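Local coordinates for glycoside hydrolase family protein (Novosphingobium sp. PP1Y, PDB 6Q2F) that probably hydrolyses alpha-L-rhamnosidic bonds, releasing terminal rhamnose from its substrates as a glycoside hydrolase, and carries a bound sodium ion, at residues A[91-96]-A[452-457]; A[58-63]-A[692-697]; A[755-760]-A[866-871]; A[789-794]-A[818-823]. All coordinates share one frame; numbering follows the deposited sequence.

Contacts 1 and 2 touch each other at the (beta/alpha)8 barrel that holds the sodium ion. Contacts 3 and 4 touch in a separate alpha/beta part, their centres more than 40 Å from those of the first pair: contact 4 lies within its mixed sheet, and contact 3 joins a loop to the start of helix 868-874, which packs on that sheet. Contact 1 is a surface meeting of two loops with a single backbone bond, contact 2 a buried one of apolar and CH-pi contacts, without hydrogen bonds between its segments. Contact 4 is buried and made by main-chain bonds, whereas the partly buried contact 3 relies on a carboxylate, a salt bridge and water. Gln866 bonds to Tyr793 and Lys822.

Contact 1 of 4, residues A[91-96]-A[452-457]; sequences ANLQTP and NHPAPP
Two loops meet through a single hydrogen bond, from Asn92 N to Pro454 O at 2.6 Å. The bond is fairly straight at hydrogen (160°), but the donor stands well above the carbonyl plane of Pro454. Asn92 is the centre of an inverse gamma turn, closed by a weak bond from Leu93 N back to Ala91 O, and this tight bend presents its N-H to the proline loop.

Van der Waals contact does the rest. Asn92 has CG anti to its backbone N (chi1 -170°), which lays the side chain along the backbone of the other loop: CB lies 3.4 Å from Ala455 C, and the amide carbon CG is 3.6 Å from Pro456 N. The amide thus lies against the Ala455-Pro456 peptide and crosses the Pro456 ring obliquely, CB being 3.9 Å from Pro456 CD. On the other flank, Leu93 turns one methyl onto the ring of Pro454, with CD2 3.7 Å from Pro454 CB and 3.8 Å from Pro454 CG. A cis peptide bond before Pro454 bends the chain at the point of contact.

The Pro454 side chain, resting on Trp136, is about 11 Å from the bound sodium ion. Leu93 also packs on Met62 of strand 56-62, and segment 91-96 leaves the C-terminal end of strand 85-91 of the (beta/alpha)8 barrel to meet the loop that leads from strand 436-447 to helix 469-487.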
loop_
_atom_site.group_PDB
_atom_site.type_symbol
_atom_site.label_atom_id
_atom_site.label_comp_id
_atom_site.label_asym_id
_atom_site.label_seq_id
_atom_site.Cartn_x
_atom_site.Cartn_y
_atom_site.Cartn_z
ATOM N N ALA A 91 -3.160 -19.588 6.761
ATOM C CA ALA A 91 -3.865 -19.192 5.542
ATOM C C ALA A 91 -4.720 -20.344 5.029
ATOM O O ALA A 91 -4.185 -21.385 4.629
ATOM C CB ALA A 91 -2.875 -18.751 4.462
ATOM N N ASN A 92 -6.041 -20.145 5.011
ATOM C CA ASN A 92 -6.987 -21.189 4.619
ATOM C C ASN A 92 -7.284 -21.110 3.121
ATOM O O ASN A 92 -8.417 -20.920 2.691
ATOM C CB ASN A 92 -8.266 -21.072 5.440
ATOM C CG ASN A 92 -9.195 -22.276 5.257
ATOM O OD1 ASN A 92 -10.271 -22.167 4.662
ATOM N ND2 ASN A 92 -8.779 -23.424 5.773
ATOM N N LEU A 93 -6.227 -21.230 2.325
ATOM C CA LEU A 93 -6.337 -21.295 0.874
ATOM C C LEU A 93 -6.194 -22.747 0.444
ATOM O O LEU A 93 -5.288 -23.446 0.909
ATOM C CB LEU A 93 -5.268 -20.437 0.195
ATOM C CG LEU A 93 -5.305 -18.937 0.481
ATOM C CD1 LEU A 93 -4.350 -18.213 -0.439
ATOM C CD2 LEU A 93 -6.719 -18.397 0.274
ATOM N N GLN A 94 -7.085 -23.191 -0.436
ATOM C CA GLN A 94 -7.110 -24.583 -0.863
ATOM C C GLN A 94 -5.740 -25.034 -1.381
ATOM O O GLN A 94 -5.223 -24.492 -2.361
ATOM C CB GLN A 94 -8.179 -24.771 -1.935
ATOM C CG GLN A 94 -8.290 -26.220 -2.400
ATOM C CD GLN A 94 -9.647 -26.545 -2.976
ATOM O OE1 GLN A 94 -10.242 -27.569 -2.637
ATOM N NE2 GLN A 94 -10.151 -25.673 -3.849
ATOM N N THR A 95 -5.154 -26.019 -0.701
ATOM C CA THR A 95 -3.798 -26.496 -0.961
ATOM C C THR A 95 -3.802 -28.010 -0.813
ATOM O O THR A 95 -4.376 -28.525 0.157
ATOM C CB THR A 95 -2.759 -25.907 0.009
ATOM O OG1 THR A 95 -2.838 -24.480 0.011
ATOM C CG2 THR A 95 -1.360 -26.324 -0.411
ATOM N N PRO A 96 -3.169 -28.750 -1.726
ATOM C CA PRO A 96 -3.144 -30.210 -1.581
ATOM C C PRO A 96 -2.523 -30.614 -0.253
ATOM O O PRO A 96 -1.633 -29.947 0.279
ATOM C CB PRO A 96 -2.299 -30.686 -2.771
ATOM C CG PRO A 96 -2.374 -29.535 -3.767
ATOM C CD PRO A 96 -2.440 -28.303 -2.925
ATOM N N ASN A 452 -13.168 -11.554 8.267
ATOM C CA ASN A 452 -11.726 -11.726 8.073
ATOM C C ASN A 452 -11.482 -12.851 7.060
ATOM O O ASN A 452 -12.324 -13.730 6.889
ATOM C CB ASN A 452 -11.027 -12.072 9.392
ATOM C CG ASN A 452 -11.621 -13.330 10.046
ATOM O OD1 ASN A 452 -12.826 -13.401 10.260
ATOM N ND2 ASN A 452 -10.776 -14.336 10.325
ATOM N N HIS A 453 -10.321 -12.811 6.387
ATOM C CA HIS A 453 -9.898 -13.846 5.415
ATOM C C HIS A 453 -8.383 -14.080 5.485
ATOM O O HIS A 453 -7.650 -13.197 5.938
ATOM C CB HIS A 453 -10.228 -13.450 3.973
ATOM C CG HIS A 453 -11.653 -13.072 3.738
ATOM N ND1 HIS A 453 -12.621 -13.995 3.396
ATOM C CD2 HIS A 453 -12.272 -11.864 3.763
ATOM C CE1 HIS A 453 -13.776 -13.376 3.234
ATOM N NE2 HIS A 453 -13.593 -12.084 3.445
ATOM N N PRO A 454 -7.894 -15.262 5.050
ATOM C CA PRO A 454 -8.602 -16.506 4.741
ATOM C C PRO A 454 -8.418 -17.524 5.862
ATOM O O PRO A 454 -7.334 -18.087 6.062
ATOM C CB PRO A 454 -7.925 -16.976 3.453
ATOM C CG PRO A 454 -6.470 -16.361 3.532
ATOM C CD PRO A 454 -6.464 -15.377 4.691
ATOM N N ALA A 455 -9.485 -17.723 6.618
ATOM C CA ALA A 455 -9.543 -18.587 7.779
ATOM C C ALA A 455 -10.584 -19.671 7.549
ATOM O O ALA A 455 -11.468 -19.525 6.694
ATOM C CB ALA A 455 -9.915 -17.786 9.034
ATOM N N PRO A 456 -10.511 -20.767 8.288
ATOM C CA PRO A 456 -11.585 -21.760 8.237
ATOM C C PRO A 456 -12.866 -21.173 8.799
ATOM O O PRO A 456 -12.824 -20.170 9.533
ATOM C CB PRO A 456 -11.055 -22.901 9.116
ATOM C CG PRO A 456 -10.059 -22.264 9.996
ATOM C CD PRO A 456 -9.423 -21.177 9.190
ATOM N N PRO A 457 -14.022 -21.751 8.459
ATOM C CA PRO A 457 -15.296 -21.193 8.941
ATOM C C PRO A 457 -15.349 -20.950 10.439
ATOM O O PRO A 457 -15.862 -19.907 10.861
ATOM C CB PRO A 457 -16.312 -22.252 8.502
ATOM C CG PRO A 457 -15.688 -22.851 7.263
ATOM C CD PRO A 457 -14.227 -22.895 7.545
#

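Contact 2 of 4, residues A[58-63]-A[692-697]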
loop_
_atom_site.group_PDB
_atom_site.type_symbol
_atom_site.label_atom_id
_atom_site.label_comp_id
_atom_site.label_asym_id
_atom_site.label_seq_id
_atom_site.Cartn_x
_atom_site.Cartn_y
_atom_site.Cartn_z
ATOM N N TRP A 58 7.581 -13.138 5.562
ATOM C CA TRP A 58 6.274 -13.690 5.827
ATOM C C TRP A 58 6.364 -15.212 5.727
ATOM O O TRP A 58 7.137 -15.764 4.933
ATOM C CB TRP A 58 5.239 -13.128 4.847
ATOM C CG TRP A 58 4.747 -11.771 5.279
ATOM C CD1 TRP A 58 5.235 -11.020 6.309
ATOM C CD2 TRP A 58 3.648 -11.032 4.731
ATOM N NE1 TRP A 58 4.520 -9.853 6.424
ATOM C CE2 TRP A 58 3.537 -9.840 5.474
ATOM C CE3 TRP A 58 2.734 -11.273 3.700
ATOM C CZ2 TRP A 58 2.571 -8.875 5.199
ATOM C CZ3 TRP A 58 1.769 -10.314 3.429
ATOM C CH2 TRP A 58 1.688 -9.137 4.181
ATOM N N TRP A 59 5.580 -15.893 6.560
ATOM C CA TRP A 59 5.748 -17.337 6.781
ATOM C C TRP A 59 4.360 -17.978 6.854
ATOM O O TRP A 59 3.821 -18.235 7.932
ATOM C CB TRP A 59 6.564 -17.566 8.047
ATOM C CG TRP A 59 6.934 -18.973 8.370
ATOM C CD1 TRP A 59 7.589 -19.881 7.561
ATOM C CD2 TRP A 59 6.789 -19.600 9.641
ATOM N NE1 TRP A 59 7.810 -21.050 8.260
ATOM C CE2 TRP A 59 7.328 -20.900 9.537
ATOM C CE3 TRP A 59 6.233 -19.197 10.856
ATOM C CZ2 TRP A 59 7.326 -21.791 10.601
ATOM C CZ3 TRP A 59 6.214 -20.090 11.908
ATOM C CH2 TRP A 59 6.768 -21.370 11.777
ATOM N N HIS A 60 3.781 -18.228 5.687
ATOM C CA HIS A 60 2.410 -18.710 5.605
ATOM C C HIS A 60 2.338 -20.201 5.903
ATOM O O HIS A 60 3.101 -20.989 5.347
ATOM C CB HIS A 60 1.828 -18.441 4.220
ATOM C CG HIS A 60 1.586 -16.991 3.932
ATOM N ND1 HIS A 60 2.573 -16.151 3.461
ATOM C CD2 HIS A 60 0.462 -16.242 4.025
ATOM C CE1 HIS A 60 2.068 -14.941 3.291
ATOM N NE2 HIS A 60 0.790 -14.970 3.626
ATOM N N TRP A 61 1.417 -20.583 6.778
ATOM C CA TRP A 61 1.056 -21.978 6.991
ATOM C C TRP A 61 -0.091 -22.308 6.041
ATOM O O TRP A 61 -1.203 -21.811 6.215
ATOM C CB TRP A 61 0.642 -22.212 8.445
ATOM C CG TRP A 61 1.772 -22.211 9.427
ATOM C CD1 TRP A 61 3.073 -21.928 9.182
ATOM C CD2 TRP A 61 1.676 -22.511 10.825
ATOM N NE1 TRP A 61 3.809 -22.029 10.339
ATOM C CE2 TRP A 61 2.966 -22.392 11.363
ATOM C CE3 TRP A 61 0.612 -22.852 11.678
ATOM C CZ2 TRP A 61 3.237 -22.634 12.714
ATOM C CZ3 TRP A 61 0.884 -23.101 12.997
ATOM C CH2 TRP A 61 2.190 -22.985 13.509
HETATM N N MSE A 62 0.182 -23.130 5.031
HETATM C CA MSE A 62 -0.761 -23.334 3.941
HETATM C C MSE A 62 -1.801 -24.427 4.249
HETATM O O MSE A 62 -1.503 -25.610 4.126
HETATM C CB MSE A 62 -0.014 -23.689 2.645
HETATM C CG MSE A 62 0.904 -22.600 2.070
HETATM SE SE MSE A 62 0.097 -20.833 2.040
HETATM C CE MSE A 62 -1.388 -21.360 0.888
ATOM N N ASN A 63 -3.014 -24.027 4.651
ATOM C CA ASN A 63 -4.161 -24.938 4.712
ATOM C C ASN A 63 -3.879 -26.152 5.601
ATOM O O ASN A 63 -4.143 -27.293 5.229
ATOM C CB ASN A 63 -4.551 -25.370 3.290
ATOM C CG ASN A 63 -5.931 -26.007 3.206
ATOM O OD1 ASN A 63 -6.287 -26.559 2.165
ATOM N ND2 ASN A 63 -6.722 -25.912 4.281
ATOM N N LEU A 692 5.238 -26.630 -1.503
ATOM C CA LEU A 692 4.099 -25.726 -1.397
ATOM C C LEU A 692 4.473 -24.291 -1.755
ATOM O O LEU A 692 5.623 -23.869 -1.609
ATOM C CB LEU A 692 3.548 -25.735 0.014
ATOM C CG LEU A 692 3.026 -27.040 0.578
ATOM C CD1 LEU A 692 2.604 -26.759 2.011
ATOM C CD2 LEU A 692 1.894 -27.557 -0.243
ATOM N N SER A 693 3.472 -23.553 -2.217
ATOM C CA SER A 693 3.613 -22.154 -2.578
ATOM C C SER A 693 2.327 -21.479 -2.131
ATOM O O SER A 693 1.297 -22.142 -2.006
ATOM C CB SER A 693 3.801 -22.000 -4.087
ATOM O OG SER A 693 2.691 -22.524 -4.795
ATOM N N LEU A 694 2.340 -20.172 -1.955
ATOM C CA LEU A 694 1.144 -19.453 -1.566
ATOM C C LEU A 694 0.355 -19.182 -2.814
ATOM O O LEU A 694 0.437 -18.147 -3.376
ATOM C CB LEU A 694 1.514 -18.139 -0.896
ATOM C CG LEU A 694 0.406 -17.117 -0.698
ATOM C CD1 LEU A 694 -0.656 -17.610 0.239
ATOM C CD2 LEU A 694 0.906 -15.768 -0.254
ATOM N N ALA A 695 -0.396 -20.166 -3.244
ATOM C CA ALA A 695 -1.177 -20.081 -4.450
ATOM C C ALA A 695 -0.304 -19.728 -5.657
ATOM O O ALA A 695 0.682 -20.325 -5.863
ATOM C CB ALA A 695 -2.348 -19.148 -4.285
ATOM N N ILE A 696 -0.675 -18.728 -6.411
ATOM C CA ILE A 696 0.051 -18.342 -7.588
ATOM C C ILE A 696 1.079 -17.298 -7.284
ATOM O O ILE A 696 1.557 -16.639 -8.162
ATOM C CB ILE A 696 -0.894 -17.694 -8.589
ATOM C CG1 ILE A 696 -1.572 -16.500 -7.966
ATOM C CG2 ILE A 696 -1.948 -18.659 -9.065
ATOM C CD1 ILE A 696 -2.313 -15.668 -8.972
ATOM N N PHE A 697 1.388 -17.078 -6.031
ATOM C CA PHE A 697 2.312 -16.019 -5.721
ATOM C C PHE A 697 3.665 -16.416 -5.244
ATOM O O PHE A 697 3.831 -17.386 -4.581
ATOM C CB PHE A 697 1.725 -15.105 -4.655
ATOM C CG PHE A 697 0.418 -14.516 -5.002
ATOM C CD1 PHE A 697 0.340 -13.430 -5.787
ATOM C CD2 PHE A 697 -0.724 -15.035 -4.500
ATOM C CE1 PHE A 697 -0.864 -12.884 -6.110
ATOM C CE2 PHE A 697 -1.932 -14.493 -4.797
ATOM C CZ PHE A 697 -2.002 -13.410 -5.613
#
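Leu694 faces strand 56-62 with its two methyls divided between two side chains. Its CG is anti to the backbone N (chi1 167°), and from there CD2 sits over one face of the His60 imidazole while CD1 meets the selenium of Met62, a selenomethionine. The first is a CH-pi contact: CD2 is 4.0 Å from the centroid of the His60 ring, only 16° off its normal and displaced toward the rim, with His60 CE1 the nearest ring atom at 3.8 Å. The ring also stacks with Phe89, and ND1 is buried here with no polar partner in the model. An alanine in place of His60 would probably lose both the CH-pi contact with Leu694 and the stack with Phe89, loosening the loop against the strand.

Met62 crosses Leu694 at about a right angle. Its chain is bent at chi2 and chi3, which folds SE and CE back beside the leucine, SE lying 3.8 Å from Leu694 CD1. Met62 CB is 4.1 Å from Leu692 CD1.

Leu694 also opens a type II' turn ending at Phe697. The loop packs at the C-terminal end of strand 56-62 in a (beta/alpha)8 barrel, where such glycosidases usually have their active site; the His60 side chain is about 9 Å from the sodium ion, whose ligands, Glu644 among them, lie on or just after barrel strands.

Contact 3 of 4, residues A[755-760]-A[866-871]; sequences DAPVRY and QDIESA
Glu869 makes the tight part of this contact. Its chain, bent at chi2 (-145°), brings the carboxylate against the backbone at Val758 and Arg759, where three N-H groups grip it. OE2 accepts from Val758 N at 2.7 Å through its anti lone pair and from Arg759 N at 2.8 Å through its syn one. OE1 takes Arg759 NE at 2.8 Å, a salt bridge lying near the guanidinium plane, whose tilt to the carboxylate is 25°. The Tyr760 ring offers its edge to the same group, almost perpendicular to it. This concentration of donors would probably favour the ionised acid. At this end a water bridges Tyr760 OH, itself bonded to Val877 O, to Glu869 O. Beside it, Ile868 CG2 packs against Pro757, 3.6 Å from Pro757 N.

The other end is joined largely through water. One water donates to Asp755 O and Gln866 O and accepts from Ile868 N; a second links Asp755 OD1 to Gln866 O, a pair 4.0 Å apart.

At the helix start, Asp867 is the N-cap, OD1 accepting from Ser870 N. The arrangement is a capped N-terminal helical turn whose first residues bind the loop before strand 762-765, with Ile868 set against strands 734-737 and 788-794.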
loop_
_atom_site.group_PDB
_atom_site.type_symbol
_atom_site.label_atom_id
_atom_site.label_comp_id
_atom_site.label_asym_id
_atom_site.label_seq_id
_atom_site.Cartn_x
_atom_site.Cartn_y
_atom_site.Cartn_z
ATOM N N ASP A 755 5.198 16.797 -8.701
ATOM C CA ASP A 755 5.304 18.092 -8.042
ATOM C C ASP A 755 6.533 18.210 -7.160
ATOM O O ASP A 755 6.865 19.320 -6.727
ATOM C CB ASP A 755 4.041 18.301 -7.157
ATOM C CG ASP A 755 3.312 19.551 -7.496
ATOM O OD1 ASP A 755 3.777 20.238 -8.429
ATOM O OD2 ASP A 755 2.302 19.875 -6.852
ATOM N N ALA A 756 7.152 17.091 -6.842
ATOM C CA ALA A 756 8.146 16.876 -5.818
ATOM C C ALA A 756 9.528 17.280 -6.305
ATOM O O ALA A 756 9.801 17.284 -7.502
ATOM C CB ALA A 756 8.134 15.405 -5.405
ATOM N N PRO A 757 10.430 17.613 -5.392
ATOM C CA PRO A 757 11.803 17.920 -5.800
ATOM C C PRO A 757 12.536 16.664 -6.269
ATOM O O PRO A 757 12.135 15.526 -6.001
ATOM C CB PRO A 757 12.428 18.488 -4.525
ATOM C CG PRO A 757 11.637 17.836 -3.408
ATOM C CD PRO A 757 10.233 17.683 -3.927
ATOM N N VAL A 758 13.625 16.877 -6.999
ATOM C CA VAL A 758 14.484 15.793 -7.464
ATOM C C VAL A 758 15.842 15.818 -6.769
ATOM O O VAL A 758 16.324 14.793 -6.287
ATOM C CB VAL A 758 14.653 15.841 -8.998
ATOM C CG1 VAL A 758 15.686 14.814 -9.448
ATOM C CG2 VAL A 758 13.310 15.585 -9.680
ATOM N N ARG A 759 16.468 16.989 -6.704
ATOM C CA ARG A 759 17.796 17.161 -6.130
ATOM C C ARG A 759 17.751 17.404 -4.630
ATOM O O ARG A 759 18.808 17.557 -4.004
ATOM C CB ARG A 759 18.514 18.310 -6.855
ATOM C CG ARG A 759 18.535 18.111 -8.386
ATOM C CD ARG A 759 19.223 19.278 -9.115
ATOM N NE ARG A 759 18.641 20.565 -8.757
ATOM C CZ ARG A 759 19.279 21.728 -8.840
ATOM N NH1 ARG A 759 20.535 21.773 -9.267
ATOM N NH2 ARG A 759 18.661 22.848 -8.486
ATOM N N TYR A 760 16.551 17.404 -4.051
ATOM C CA TYR A 760 16.319 17.507 -2.624
ATOM C C TYR A 760 15.390 16.375 -2.197
ATOM O O TYR A 760 14.495 15.983 -2.949
ATOM C CB TYR A 760 15.649 18.853 -2.256
ATOM C CG TYR A 760 16.328 20.095 -2.800
ATOM C CD1 TYR A 760 16.214 20.438 -4.138
ATOM C CD2 TYR A 760 17.037 20.949 -1.958
ATOM C CE1 TYR A 760 16.822 21.587 -4.640
ATOM C CE2 TYR A 760 17.633 22.092 -2.437
ATOM C CZ TYR A 760 17.528 22.398 -3.782
ATOM O OH TYR A 760 18.139 23.539 -4.262
ATOM N N GLN A 866 4.543 26.892 -7.695
ATOM C CA GLN A 866 4.427 25.439 -7.719
ATOM C C GLN A 866 5.674 24.825 -8.359
ATOM O O GLN A 866 5.631 23.727 -8.917
ATOM C CB GLN A 866 3.156 25.005 -8.450
ATOM C CG GLN A 866 1.846 25.656 -7.922
ATOM C CD GLN A 866 1.441 25.197 -6.506
ATOM O OE1 GLN A 866 0.661 25.870 -5.822
ATOM N NE2 GLN A 866 1.961 24.055 -6.073
ATOM N N ASP A 867 6.794 25.543 -8.275
ATOM C CA ASP A 867 8.103 25.120 -8.770
ATOM C C ASP A 867 9.022 25.004 -7.555
ATOM O O ASP A 867 9.639 25.985 -7.138
ATOM C CB ASP A 867 8.632 26.134 -9.798
ATOM C CG ASP A 867 9.923 25.683 -10.458
ATOM O OD1 ASP A 867 10.675 24.906 -9.835
ATOM O OD2 ASP A 867 10.183 26.105 -11.602
ATOM N N ILE A 868 9.134 23.799 -6.996
ATOM C CA ILE A 868 9.751 23.668 -5.678
ATOM C C ILE A 868 11.248 23.948 -5.750
ATOM O O ILE A 868 11.820 24.569 -4.849
ATOM C CB ILE A 868 9.452 22.281 -5.070
ATOM C CG1 ILE A 868 10.109 22.138 -3.697
ATOM C CG2 ILE A 868 9.931 21.151 -5.991
ATOM C CD1 ILE A 868 9.690 23.185 -2.708
ATOM N N GLU A 869 11.911 23.505 -6.810
ATOM C CA GLU A 869 13.357 23.685 -6.848
ATOM C C GLU A 869 13.735 25.127 -7.158
ATOM O O GLU A 869 14.774 25.614 -6.694
ATOM C CB GLU A 869 13.977 22.720 -7.852
ATOM C CG GLU A 869 13.737 21.270 -7.467
ATOM C CD GLU A 869 14.910 20.384 -7.827
ATOM O OE1 GLU A 869 15.830 20.885 -8.491
ATOM O OE2 GLU A 869 14.920 19.204 -7.425
ATOM N N SER A 870 12.904 25.833 -7.917
ATOM C CA SER A 870 13.183 27.241 -8.149
ATOM C C SER A 870 12.903 28.066 -6.896
ATOM O O SER A 870 13.559 29.087 -6.665
ATOM C CB SER A 870 12.378 27.735 -9.347
ATOM O OG SER A 870 12.230 29.132 -9.308
ATOM N N ALA A 871 11.972 27.622 -6.054
ATOM C CA ALA A 871 11.763 28.322 -4.795
ATOM C C ALA A 871 12.905 28.043 -3.827
ATOM O O ALA A 871 13.374 28.955 -3.134
ATOM C CB ALA A 871 10.422 27.926 -4.186
HETATM O O HOH W 1 7.069 21.818 -7.568
HETATM O O HOH W 2 3.997 22.270 -10.615
HETATM O O HOH W 3 17.226 24.330 -6.739
#

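Contact 4 of 4, residues A[789-794]-A[818-823]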
loop_
_atom_site.group_PDB
_atom_site.type_symbol
_atom_site.label_atom_id
_atom_site.label_comp_id
_atom_site.label_asym_id
_atom_site.label_seq_id
_atom_site.Cartn_x
_atom_site.Cartn_y
_atom_site.Cartn_z
ATOM N N TYR A 789 12.908 20.609 8.067
ATOM C CA TYR A 789 12.614 21.014 6.704
ATOM C C TYR A 789 12.851 22.509 6.517
ATOM O O TYR A 789 12.576 23.319 7.415
ATOM C CB TYR A 789 11.168 20.688 6.354
ATOM C CG TYR A 789 10.781 19.276 6.720
ATOM C CD1 TYR A 789 11.051 18.229 5.851
ATOM C CD2 TYR A 789 10.157 18.986 7.929
ATOM C CE1 TYR A 789 10.701 16.919 6.166
ATOM C CE2 TYR A 789 9.780 17.672 8.254
ATOM C CZ TYR A 789 10.070 16.654 7.366
ATOM O OH TYR A 789 9.742 15.360 7.671
ATOM N N LYS A 790 13.312 22.853 5.307
ATOM C CA LYS A 790 13.444 24.243 4.892
ATOM C C LYS A 790 12.104 24.866 4.543
ATOM O O LYS A 790 11.957 26.088 4.650
ATOM C CB LYS A 790 14.371 24.365 3.674
ATOM C CG LYS A 790 15.681 23.631 3.807
ATOM C CD LYS A 790 16.492 24.110 4.988
ATOM C CE LYS A 790 16.809 25.592 4.920
ATOM N NZ LYS A 790 17.673 25.977 6.081
ATOM N N THR A 791 11.125 24.069 4.121
ATOM C CA THR A 791 9.874 24.644 3.647
ATOM C C THR A 791 8.775 23.593 3.643
ATOM O O THR A 791 9.037 22.385 3.617
ATOM C CB THR A 791 10.025 25.222 2.240
ATOM O OG1 THR A 791 8.816 25.890 1.875
ATOM C CG2 THR A 791 10.266 24.094 1.253
ATOM N N ILE A 792 7.541 24.080 3.678
ATOM C CA ILE A 792 6.350 23.297 3.396
ATOM C C ILE A 792 5.984 23.576 1.954
ATOM O O ILE A 792 6.001 24.732 1.521
ATOM C CB ILE A 792 5.185 23.681 4.332
ATOM C CG1 ILE A 792 5.434 23.170 5.749
ATOM C CG2 ILE A 792 3.861 23.147 3.792
ATOM C CD1 ILE A 792 4.482 23.754 6.790
ATOM N N TYR A 793 5.652 22.537 1.211
ATOM C CA TYR A 793 5.155 22.691 -0.149
ATOM C C TYR A 793 3.670 22.352 -0.178
ATOM O O TYR A 793 3.260 21.327 0.368
ATOM C CB TYR A 793 5.933 21.797 -1.109
ATOM C CG TYR A 793 5.437 21.908 -2.515
ATOM C CD1 TYR A 793 5.841 22.957 -3.328
ATOM C CD2 TYR A 793 4.562 20.959 -3.042
ATOM C CE1 TYR A 793 5.384 23.074 -4.630
ATOM C CE2 TYR A 793 4.099 21.068 -4.344
ATOM C CZ TYR A 793 4.504 22.132 -5.132
ATOM O OH TYR A 793 4.041 22.260 -6.423
ATOM N N LEU A 794 2.866 23.210 -0.810
ATOM C CA LEU A 794 1.422 22.969 -0.885
ATOM C C LEU A 794 1.144 22.200 -2.165
ATOM O O LEU A 794 1.102 22.778 -3.250
ATOM C CB LEU A 794 0.634 24.273 -0.835
ATOM C CG LEU A 794 0.892 25.115 0.413
ATOM C CD1 LEU A 794 0.017 26.333 0.376
ATOM C CD2 LEU A 794 0.636 24.311 1.683
ATOM N N THR A 818 8.973 29.067 5.960
ATOM C CA THR A 818 8.715 29.326 4.550
ATOM C C THR A 818 7.697 28.332 4.012
ATOM O O THR A 818 7.793 27.127 4.280
ATOM C CB THR A 818 10.015 29.236 3.742
ATOM O OG1 THR A 818 10.998 30.083 4.348
ATOM C CG2 THR A 818 9.793 29.653 2.298
ATOM N N VAL A 819 6.728 28.838 3.256
ATOM C CA VAL A 819 5.742 28.018 2.563
ATOM C C VAL A 819 5.863 28.298 1.075
ATOM O O VAL A 819 5.923 29.459 0.656
ATOM C CB VAL A 819 4.299 28.297 3.034
ATOM C CG1 VAL A 819 3.290 27.707 2.046
ATOM C CG2 VAL A 819 4.077 27.749 4.407
ATOM N N VAL A 820 5.929 27.231 0.284
ATOM C CA VAL A 820 5.930 27.315 -1.170
ATOM C C VAL A 820 4.604 26.758 -1.661
ATOM O O VAL A 820 4.300 25.577 -1.439
ATOM C CB VAL A 820 7.103 26.537 -1.778
ATOM C CG1 VAL A 820 7.068 26.622 -3.312
ATOM C CG2 VAL A 820 8.403 27.048 -1.202
ATOM N N GLY A 821 3.830 27.592 -2.332
ATOM C CA GLY A 821 2.566 27.146 -2.875
ATOM C C GLY A 821 1.659 28.312 -3.168
ATOM O O GLY A 821 1.854 29.430 -2.693
ATOM N N LYS A 822 0.629 28.030 -3.951
ATOM C CA LYS A 822 -0.353 29.039 -4.292
ATOM C C LYS A 822 -1.517 28.996 -3.310
ATOM O O LYS A 822 -1.776 27.982 -2.642
ATOM C CB LYS A 822 -0.831 28.854 -5.733
ATOM C CG LYS A 822 0.241 29.286 -6.736
ATOM C CD LYS A 822 -0.115 28.988 -8.184
ATOM C CE LYS A 822 1.001 29.477 -9.105
ATOM N NZ LYS A 822 0.835 29.013 -10.516
ATOM N N ALA A 823 -2.197 30.134 -3.206
ATOM C CA ALA A 823 -3.255 30.288 -2.224
ATOM C C ALA A 823 -4.353 29.249 -2.446
ATOM O O ALA A 823 -4.767 29.018 -3.588
ATOM C CB ALA A 823 -3.839 31.703 -2.303
HETATM O O HOH W 4 10.406 26.697 6.948
HETATM O O HOH W 5 13.054 28.295 5.342
#
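Three backbone hydrogen bonds tie strand 791-794 to strand 818-820. Ile792 N gives to Thr818 O at 3.1 Å, in the carbonyl plane. Val820 N gives to Ile792 O at 2.8 Å. That bond is almost straight (177°) and nearly along the C=O axis. Leu794 N gives to Val820 O, also at 2.8 Å. Ile792 thus uses both its N-H and its C=O on the neighbouring strand, as does Val820. Thr791 OG1, anti to its backbone N, reaches across to Thr818 O at 2.9 Å, but its one proton could also serve Ile792 O. At the start of the pair two waters take over: one joins Lys790 O to Thr818 N, the other Lys790 O to Thr818 OG1. The ammonium group of Lys790 turns away to salt bridges with Asp780 and Glu779.

The strands belong to a parallel beta-alpha-beta unit, connected through helix 803-814, and their axes differ by 24°. Ile792 and Val819 pack on Leu809 of that helix. Tyr793 and Val820 point to the other face, toward helix 868-874.

Tyr793 CG is anti to the backbone N, which lays the ring alongside Val820, CD1 being 3.9 Å from Val820 CG1. Its hydroxyl is bonded to Gln866 NE2, whose amide oxygen accepts from Lys822 N. An alanine at Tyr793 would probably lose the ring's packing on Val820 and Ile868 and deprive Gln866 of a hydroxyl partner. Gly821 has backbone angles at which a beta carbon would be jammed against Val820 O, and it would also clash with Leu794 CB. Gly821 O accepts from Trp849 NE1.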